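Local coordinates for periplasmic binding protein/LacI transcriptional regulator (Burkholderia graminis C4D1M, PDB 5HQJ), which binds D-arabinose and is probably the solute-binding component of a sugar ABC transporter, at residues V33-F42 against V112-P120; L205-G216 against E233-L244. All blocks are in the same frame, centred on the assembly; numbering follows the deposited sequence.

Contact 1: residues V33-F42 against V112-P120; sequences VIPKVAVPFF and VLTYDSDSP. With 64K (alpha-D-arabinopyranose), chain B.
Hydroxyl O1 of the bound alpha-D-arabinopyranose is gripped from both segments: it gives its hydrogen to OD2 of Asp116 at 2.6 Å and receives a weak bond from NZ of Lys36 at 3.2 Å. OD1 of Asp116 takes the hydrogen of sugar O2, also at 2.6 Å, so that one carboxylate holds two neighbouring hydroxyls. OD2 is further fixed by Ser91. Phe41 lays one face under the sugar, with C3 over the ring centre, an apolar platform familiar in carbohydrate sites. CG of Phe41 stands anti to the backbone N (chi1 174°), which carries the ring under the pyranose. Phe42 lies behind it, one face against CD2 of Phe41, while its CZ comes to 3.4 Å from OD2 of Asp116, ring and carboxylate planes nearly perpendicular (82°). Lys36 runs extended past Ser117, its CE close to CB of that serine, and its ammonium has a stronger partner in Asn164. Behind the pocket, OH of Tyr115 makes a weak hydrogen bond to O of Ile34 (2.9 Å), and CG1 of Val33 packs on CE1 of its ring. Strand 87-90 lies between strands 30-34 and 111-115, and the loops after these two carry the pocket residues. The chemistry is consistent with polar and charged groups binding the hydroxyls while an aromatic face takes the carbon skeleton.

Contact 2: residues L205-G216 against E233-L244; sequences LRAHPNLKGIFG and EFGAMKGKLEVL
Strands 211-216 and 242-244 run parallel, 8° apart with axes 4.7 Å from each other at closest, and are bonded from N of Glu242 to O of Lys212 through to N of Gly216 on O of Leu244 (2.7 Å). They are the two strands of a beta-alpha-beta unit whose crossover contains helix 221-229, within the mixed sheet of one lobe of this periplasmic binding protein. Phe215 and Leu244 share one sheet face, which helix 132-146 covers, and CE2 of the ring meets CD1 of the leucine. On the other face Leu241 sends its two methyls to different partners: CD1 touches both CD1 of Ile214 and CD2 of Leu205, so that one methyl meets the strand and helix 194-207, whereas CD2 turns to the backbone and CB of Leu211. Leu205 also presses its CB against CE1 of Phe234 at 3.7 Å, and helix 221-229 closes this cluster through Val228. At the outer rim Arg206, extended from CG to NE, grips Glu233 side-on. NE reaches OE2 at 3.0 Å and NH2 reaches OE1 at 2.9 Å, both nearly straight, on the syn sides but 30° out of the carboxylate plane. CZ of Phe234 lies over one face of that guanidinium, while CG of Glu233 sits over the centre of the phenyl ring. Elsewhere, NZ of Lys240 donates to O of Pro209 (3.2 Å), a bond that joins this lysine to the type I turn from His208 to Leu211. Where the strands begin, a water gives one hydrogen to O of Lys212 and the other to O of Lys240, 2.6 Å away.

In the fold
Contact 1 and contact 2 show the two-lobed plan of periplasmic binding proteins from its two sides. The first belongs to the parallel sheet that includes strands 30-34 and 111-115, the second to the mixed sheet that includes 211-216 and 242-246; their centres lie 31 Å apart, and their nearest atoms stay about 11 Å from each other. Contact 1 places Lys36, Phe41 and Asp116 on the arabinose. Contact 2 lies further off: CA of Gly216, at the end of its strand, is about 9 Å from the nearest sugar atom, and the chain beyond the two strands supplies Gln219 and Asp247, both hydrogen-bonded to it. The ligand is thus held between the lobes.

Contact 1: residues V33-F42 against V112-P120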
# COMPACT_ATOMS: atom_id res chain seq x y z
N VAL A 33 -2.32 16.51 0.55
CA VAL A 33 -2.28 15.06 0.54
C VAL A 33 -0.88 14.57 0.86
O VAL A 33 0.11 15.07 0.30
CB VAL A 33 -2.74 14.50 -0.82
CG1 VAL A 33 -2.84 13.00 -0.74
CG2 VAL A 33 -4.09 15.07 -1.20
N ILE A 34 -0.80 13.61 1.77
CA ILE A 34 0.46 13.15 2.37
C ILE A 34 0.65 11.68 2.11
O ILE A 34 -0.16 10.86 2.59
CB ILE A 34 0.46 13.38 3.93
CG1 ILE A 34 0.12 14.83 4.25
CG2 ILE A 34 1.81 12.95 4.56
CD1 ILE A 34 -0.17 15.10 5.72
N PRO A 35 1.71 11.32 1.37
CA PRO A 35 2.04 9.90 1.26
C PRO A 35 2.81 9.41 2.48
O PRO A 35 3.12 10.23 3.36
CB PRO A 35 2.91 9.85 0.01
CG PRO A 35 3.66 11.14 0.07
CD PRO A 35 2.61 12.13 0.51
N LYS A 36 3.14 8.13 2.50
CA LYS A 36 3.98 7.61 3.59
C LYS A 36 5.38 8.21 3.47
O LYS A 36 6.07 8.40 4.47
CB LYS A 36 4.04 6.08 3.57
CG LYS A 36 2.78 5.36 4.15
CD LYS A 36 2.97 3.83 4.15
CE LYS A 36 1.73 3.08 4.64
NZ LYS A 36 2.01 1.63 4.83
N VAL A 37 5.77 8.49 2.22
CA VAL A 37 7.10 9.03 1.89
C VAL A 37 7.17 9.09 0.37
O VAL A 37 6.31 8.54 -0.30
CB VAL A 37 8.28 8.17 2.38
CG1 VAL A 37 8.88 8.66 3.73
CG2 VAL A 37 7.92 6.66 2.39
N ALA A 38 8.23 9.70 -0.17
CA ALA A 38 8.45 9.69 -1.61
C ALA A 38 8.92 8.34 -2.09
O ALA A 38 10.10 8.16 -2.37
CB ALA A 38 9.48 10.73 -1.99
N VAL A 39 7.99 7.40 -2.19
CA VAL A 39 8.23 6.08 -2.77
C VAL A 39 7.28 5.83 -3.96
O VAL A 39 6.23 6.44 -4.05
CB VAL A 39 8.05 4.98 -1.71
CG1 VAL A 39 9.13 5.06 -0.66
CG2 VAL A 39 6.72 5.09 -1.08
N PRO A 40 7.65 4.92 -4.87
CA PRO A 40 7.07 4.80 -6.21
C PRO A 40 5.59 4.65 -6.21
O PRO A 40 4.94 5.29 -7.01
CB PRO A 40 7.73 3.56 -6.78
CG PRO A 40 9.01 3.44 -6.02
CD PRO A 40 8.81 4.03 -4.69
N PHE A 41 5.04 3.83 -5.33
CA PHE A 41 3.60 3.66 -5.31
C PHE A 41 2.79 4.95 -5.28
O PHE A 41 1.73 5.04 -5.91
CB PHE A 41 3.24 2.78 -4.11
CG PHE A 41 1.75 2.62 -3.86
CD1 PHE A 41 1.01 1.65 -4.54
CD2 PHE A 41 1.13 3.39 -2.89
CE1 PHE A 41 -0.36 1.47 -4.26
CE2 PHE A 41 -0.22 3.23 -2.61
CZ PHE A 41 -0.98 2.24 -3.28
N PHE A 42 3.25 5.95 -4.51
CA PHE A 42 2.42 7.12 -4.25
C PHE A 42 2.36 8.13 -5.37
O PHE A 42 1.57 9.07 -5.29
CB PHE A 42 2.89 7.80 -2.96
CG PHE A 42 2.54 7.02 -1.74
CD1 PHE A 42 1.28 7.07 -1.23
CD2 PHE A 42 3.47 6.18 -1.16
CE1 PHE A 42 0.93 6.31 -0.09
CE2 PHE A 42 3.18 5.44 0.01
CZ PHE A 42 1.90 5.48 0.52
N VAL A 112 -10.40 15.81 7.88
CA VAL A 112 -9.30 14.88 7.85
C VAL A 112 -9.81 13.50 7.47
O VAL A 112 -10.79 13.02 8.02
CB VAL A 112 -8.59 14.82 9.22
CG1 VAL A 112 -7.47 13.81 9.19
CG2 VAL A 112 -8.04 16.21 9.58
N LEU A 113 -9.13 12.88 6.52
CA LEU A 113 -9.40 11.50 6.20
C LEU A 113 -8.11 10.77 5.87
O LEU A 113 -7.04 11.38 5.66
CB LEU A 113 -10.39 11.41 5.03
CG LEU A 113 -9.99 11.92 3.63
CD1 LEU A 113 -9.11 10.93 2.86
CD2 LEU A 113 -11.24 12.24 2.78
N THR A 114 -8.20 9.45 5.85
CA THR A 114 -7.06 8.62 5.48
C THR A 114 -7.30 7.89 4.18
O THR A 114 -8.45 7.74 3.76
CB THR A 114 -6.73 7.62 6.58
OG1 THR A 114 -7.89 6.82 6.88
CG2 THR A 114 -6.30 8.37 7.82
N TYR A 115 -6.20 7.48 3.54
CA TYR A 115 -6.24 6.66 2.31
C TYR A 115 -5.05 5.70 2.37
O TYR A 115 -4.05 5.99 3.02
CB TYR A 115 -6.24 7.55 1.03
CG TYR A 115 -4.91 8.16 0.73
CD1 TYR A 115 -4.47 9.28 1.44
CD2 TYR A 115 -4.05 7.59 -0.19
CE1 TYR A 115 -3.23 9.82 1.22
CE2 TYR A 115 -2.78 8.14 -0.42
CZ TYR A 115 -2.39 9.26 0.30
OH TYR A 115 -1.16 9.81 0.12
N ASP A 116 -5.22 4.54 1.74
CA ASP A 116 -4.19 3.52 1.60
C ASP A 116 -3.83 2.79 2.89
O ASP A 116 -3.91 1.57 2.93
CB ASP A 116 -2.92 4.15 0.99
CG ASP A 116 -1.78 3.19 0.93
OD1 ASP A 116 -1.95 2.07 0.39
OD2 ASP A 116 -0.73 3.55 1.46
N SER A 117 -3.41 3.56 3.89
CA SER A 117 -3.04 3.02 5.21
C SER A 117 -3.68 3.86 6.32
O SER A 117 -3.39 5.05 6.53
CB SER A 117 -1.53 2.95 5.41
OG SER A 117 -1.23 1.89 6.34
N ASP A 118 -4.60 3.21 7.03
CA ASP A 118 -5.46 3.87 8.00
C ASP A 118 -4.82 4.10 9.38
O ASP A 118 -3.83 3.45 9.73
CB ASP A 118 -6.74 3.04 8.19
CG ASP A 118 -7.88 3.85 8.80
OD1 ASP A 118 -7.74 5.07 8.96
OD2 ASP A 118 -8.94 3.25 9.11
N SER A 119 -5.36 5.09 10.09
CA SER A 119 -5.20 5.25 11.54
C SER A 119 -6.60 5.34 12.18
O SER A 119 -7.17 6.42 12.29
CB SER A 119 -4.40 6.51 11.90
OG SER A 119 -4.42 6.74 13.32
N PRO A 120 -7.17 4.19 12.56
CA PRO A 120 -8.60 4.12 12.93
C PRO A 120 -9.04 4.95 14.14
O PRO A 120 -10.23 5.24 14.23
CB PRO A 120 -8.81 2.63 13.22
CG PRO A 120 -7.45 2.03 13.33
CD PRO A 120 -6.58 2.85 12.45
O2 64K B . -0.37 0.03 -0.06
C2 64K B . 1.08 0.04 0.16
C3 64K B . 1.74 -0.35 -1.12
O3 64K B . 1.58 -1.73 -1.32
C4 64K B . 3.24 -0.09 -1.10
O4 64K B . 3.92 -0.98 -0.20
C5 64K B . 3.50 1.28 -0.66
O5 64K B . 3.01 1.44 0.69
C1 64K B . 1.52 1.41 0.59
O1 64K B . 1.00 1.67 1.84

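Contact 2: residues L205-G216 against E233-L244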
# COMPACT_ATOMS: atom_id res chain seq x y z
N LEU A 205 16.34 -17.71 0.34
CA LEU A 205 16.52 -18.76 -0.63
C LEU A 205 17.65 -19.69 -0.22
O LEU A 205 17.59 -20.87 -0.49
CB LEU A 205 16.78 -18.17 -2.02
CG LEU A 205 15.68 -17.26 -2.60
CD1 LEU A 205 16.10 -16.77 -3.99
CD2 LEU A 205 14.37 -17.94 -2.63
N ARG A 206 18.67 -19.14 0.45
CA ARG A 206 19.77 -19.97 0.90
C ARG A 206 19.35 -20.89 2.04
O ARG A 206 19.74 -22.06 2.08
CB ARG A 206 20.94 -19.09 1.35
CG ARG A 206 21.63 -18.36 0.22
CD ARG A 206 22.80 -17.52 0.70
NE ARG A 206 23.36 -16.71 -0.39
CZ ARG A 206 23.50 -15.38 -0.38
NH1 ARG A 206 23.15 -14.66 0.68
NH2 ARG A 206 24.01 -14.78 -1.44
N ALA A 207 18.54 -20.36 2.95
CA ALA A 207 18.08 -21.15 4.10
C ALA A 207 17.06 -22.23 3.72
O ALA A 207 16.99 -23.27 4.36
CB ALA A 207 17.51 -20.25 5.13
N HIS A 208 16.26 -21.97 2.69
CA HIS A 208 15.22 -22.90 2.27
C HIS A 208 15.30 -23.37 0.84
O HIS A 208 14.56 -22.88 0.01
CB HIS A 208 13.85 -22.23 2.51
CG HIS A 208 13.73 -21.65 3.88
ND1 HIS A 208 13.52 -22.43 4.99
CD2 HIS A 208 13.85 -20.38 4.33
CE1 HIS A 208 13.51 -21.66 6.06
NE2 HIS A 208 13.69 -20.42 5.69
N PRO A 209 16.18 -24.35 0.54
CA PRO A 209 16.29 -24.78 -0.86
C PRO A 209 15.03 -25.45 -1.41
O PRO A 209 14.88 -25.50 -2.65
CB PRO A 209 17.47 -25.76 -0.84
CG PRO A 209 17.49 -26.28 0.55
CD PRO A 209 17.08 -25.11 1.42
N ASN A 210 14.15 -25.91 -0.55
CA ASN A 210 12.87 -26.48 -0.98
C ASN A 210 11.69 -25.51 -0.80
O ASN A 210 10.53 -25.91 -0.81
CB ASN A 210 12.61 -27.77 -0.21
CG ASN A 210 11.88 -28.81 -1.04
OD1 ASN A 210 11.91 -28.79 -2.27
ND2 ASN A 210 11.22 -29.74 -0.36
N LEU A 211 11.99 -24.23 -0.62
CA LEU A 211 10.95 -23.18 -0.67
C LEU A 211 10.13 -23.34 -1.95
O LEU A 211 10.67 -23.64 -3.01
CB LEU A 211 11.62 -21.79 -0.62
CG LEU A 211 10.69 -20.63 -0.25
CD1 LEU A 211 10.24 -20.69 1.16
CD2 LEU A 211 11.45 -19.31 -0.51
N LYS A 212 8.83 -23.18 -1.86
CA LYS A 212 7.93 -23.35 -2.99
C LYS A 212 7.24 -22.08 -3.37
O LYS A 212 6.76 -21.94 -4.48
CB LYS A 212 6.88 -24.42 -2.70
CG LYS A 212 7.50 -25.81 -2.52
CD LYS A 212 8.17 -26.34 -3.78
CE LYS A 212 8.97 -27.59 -3.49
NZ LYS A 212 10.42 -27.39 -3.78
N GLY A 213 7.10 -21.15 -2.42
CA GLY A 213 6.46 -19.89 -2.72
C GLY A 213 6.95 -18.69 -1.91
O GLY A 213 7.39 -18.83 -0.78
N ILE A 214 6.80 -17.50 -2.48
CA ILE A 214 7.04 -16.24 -1.80
C ILE A 214 5.89 -15.26 -2.03
O ILE A 214 5.45 -15.05 -3.16
CB ILE A 214 8.35 -15.55 -2.24
CG1 ILE A 214 9.53 -16.47 -2.06
CG2 ILE A 214 8.54 -14.20 -1.49
CD1 ILE A 214 10.89 -15.90 -2.61
N PHE A 215 5.48 -14.61 -0.97
CA PHE A 215 4.55 -13.47 -1.03
C PHE A 215 5.29 -12.17 -0.76
O PHE A 215 5.96 -12.06 0.29
CB PHE A 215 3.48 -13.53 0.05
CG PHE A 215 2.62 -14.76 0.07
CD1 PHE A 215 3.03 -15.92 0.73
CD2 PHE A 215 1.32 -14.74 -0.46
CE1 PHE A 215 2.21 -17.05 0.79
CE2 PHE A 215 0.52 -15.86 -0.39
CZ PHE A 215 0.95 -17.00 0.25
N GLY A 216 5.13 -11.18 -1.63
CA GLY A 216 5.62 -9.85 -1.36
C GLY A 216 4.40 -8.98 -1.11
O GLY A 216 3.60 -8.80 -2.01
N GLU A 233 23.89 -16.83 -9.16
CA GLU A 233 23.74 -17.67 -7.97
C GLU A 233 22.38 -18.31 -7.84
O GLU A 233 22.29 -19.45 -7.41
CB GLU A 233 24.01 -16.90 -6.65
CG GLU A 233 23.72 -17.80 -5.42
CD GLU A 233 24.16 -17.23 -4.07
OE1 GLU A 233 24.66 -16.08 -4.00
OE2 GLU A 233 24.02 -17.96 -3.05
N PHE A 234 21.30 -17.60 -8.19
CA PHE A 234 19.96 -18.12 -7.96
C PHE A 234 19.13 -18.39 -9.21
O PHE A 234 17.96 -18.77 -9.11
CB PHE A 234 19.16 -17.18 -7.05
CG PHE A 234 19.79 -16.95 -5.69
CD1 PHE A 234 19.62 -17.89 -4.67
CD2 PHE A 234 20.51 -15.80 -5.41
CE1 PHE A 234 20.20 -17.67 -3.40
CE2 PHE A 234 21.08 -15.58 -4.15
CZ PHE A 234 20.92 -16.53 -3.15
N GLY A 235 19.74 -18.21 -10.38
CA GLY A 235 19.05 -18.37 -11.66
C GLY A 235 18.25 -19.66 -11.81
O GLY A 235 17.20 -19.70 -12.45
N ALA A 236 18.76 -20.73 -11.21
CA ALA A 236 18.13 -22.04 -11.36
C ALA A 236 16.81 -22.15 -10.60
O ALA A 236 16.05 -23.10 -10.77
CB ALA A 236 19.09 -23.11 -10.91
N MSE A 237 16.53 -21.16 -9.76
CA MSE A 237 15.29 -21.08 -9.01
C MSE A 237 14.16 -20.53 -9.89
O MSE A 237 13.00 -20.60 -9.53
CB MSE A 237 15.50 -20.18 -7.79
CG MSE A 237 16.67 -20.61 -6.93
SE MSE A 237 16.13 -20.82 -5.10
CE MSE A 237 14.65 -22.03 -5.43
N LYS A 238 14.53 -19.98 -11.04
CA LYS A 238 13.54 -19.43 -11.96
C LYS A 238 12.59 -20.54 -12.38
O LYS A 238 13.04 -21.57 -12.88
CB LYS A 238 14.22 -18.82 -13.18
CG LYS A 238 13.28 -18.03 -14.10
CD LYS A 238 13.90 -17.79 -15.48
CE LYS A 238 13.13 -16.73 -16.29
NZ LYS A 238 11.67 -16.95 -16.28
N GLY A 239 11.28 -20.34 -12.20
CA GLY A 239 10.28 -21.34 -12.55
C GLY A 239 9.97 -22.35 -11.44
O GLY A 239 9.04 -23.14 -11.53
N LYS A 240 10.78 -22.33 -10.41
CA LYS A 240 10.63 -23.29 -9.31
C LYS A 240 9.70 -22.76 -8.23
O LYS A 240 9.00 -23.50 -7.51
CB LYS A 240 12.02 -23.61 -8.74
CG LYS A 240 12.05 -24.28 -7.39
CD LYS A 240 13.43 -24.91 -7.11
CE LYS A 240 13.51 -25.51 -5.70
NZ LYS A 240 12.59 -24.85 -4.72
N LEU A 241 9.70 -21.45 -8.12
CA LEU A 241 8.93 -20.79 -7.08
C LEU A 241 7.69 -20.16 -7.62
O LEU A 241 7.68 -19.64 -8.74
CB LEU A 241 9.76 -19.69 -6.44
CG LEU A 241 10.90 -20.03 -5.52
CD1 LEU A 241 11.51 -18.70 -5.13
CD2 LEU A 241 10.44 -20.82 -4.32
N GLU A 242 6.64 -20.17 -6.82
CA GLU A 242 5.50 -19.37 -7.09
C GLU A 242 5.59 -18.06 -6.32
O GLU A 242 5.57 -18.06 -5.07
CB GLU A 242 4.25 -20.15 -6.70
CG GLU A 242 2.97 -19.66 -7.30
CD GLU A 242 2.83 -20.00 -8.79
OE1 GLU A 242 3.43 -20.98 -9.28
OE2 GLU A 242 2.09 -19.26 -9.45
N VAL A 243 5.67 -16.96 -7.06
CA VAL A 243 5.87 -15.64 -6.48
C VAL A 243 4.67 -14.75 -6.73
O VAL A 243 4.27 -14.50 -7.86
CB VAL A 243 7.15 -14.96 -7.05
CG1 VAL A 243 7.33 -13.54 -6.46
CG2 VAL A 243 8.38 -15.85 -6.82
N LEU A 244 4.08 -14.27 -5.66
CA LEU A 244 2.96 -13.33 -5.71
C LEU A 244 3.39 -12.03 -5.07
O LEU A 244 3.98 -12.02 -3.98
CB LEU A 244 1.74 -13.91 -4.98
CG LEU A 244 1.21 -15.25 -5.47
CD1 LEU A 244 -0.04 -15.72 -4.66
CD2 LEU A 244 0.82 -15.15 -6.96
O HOH W 1 6.60 -23.88 -6.53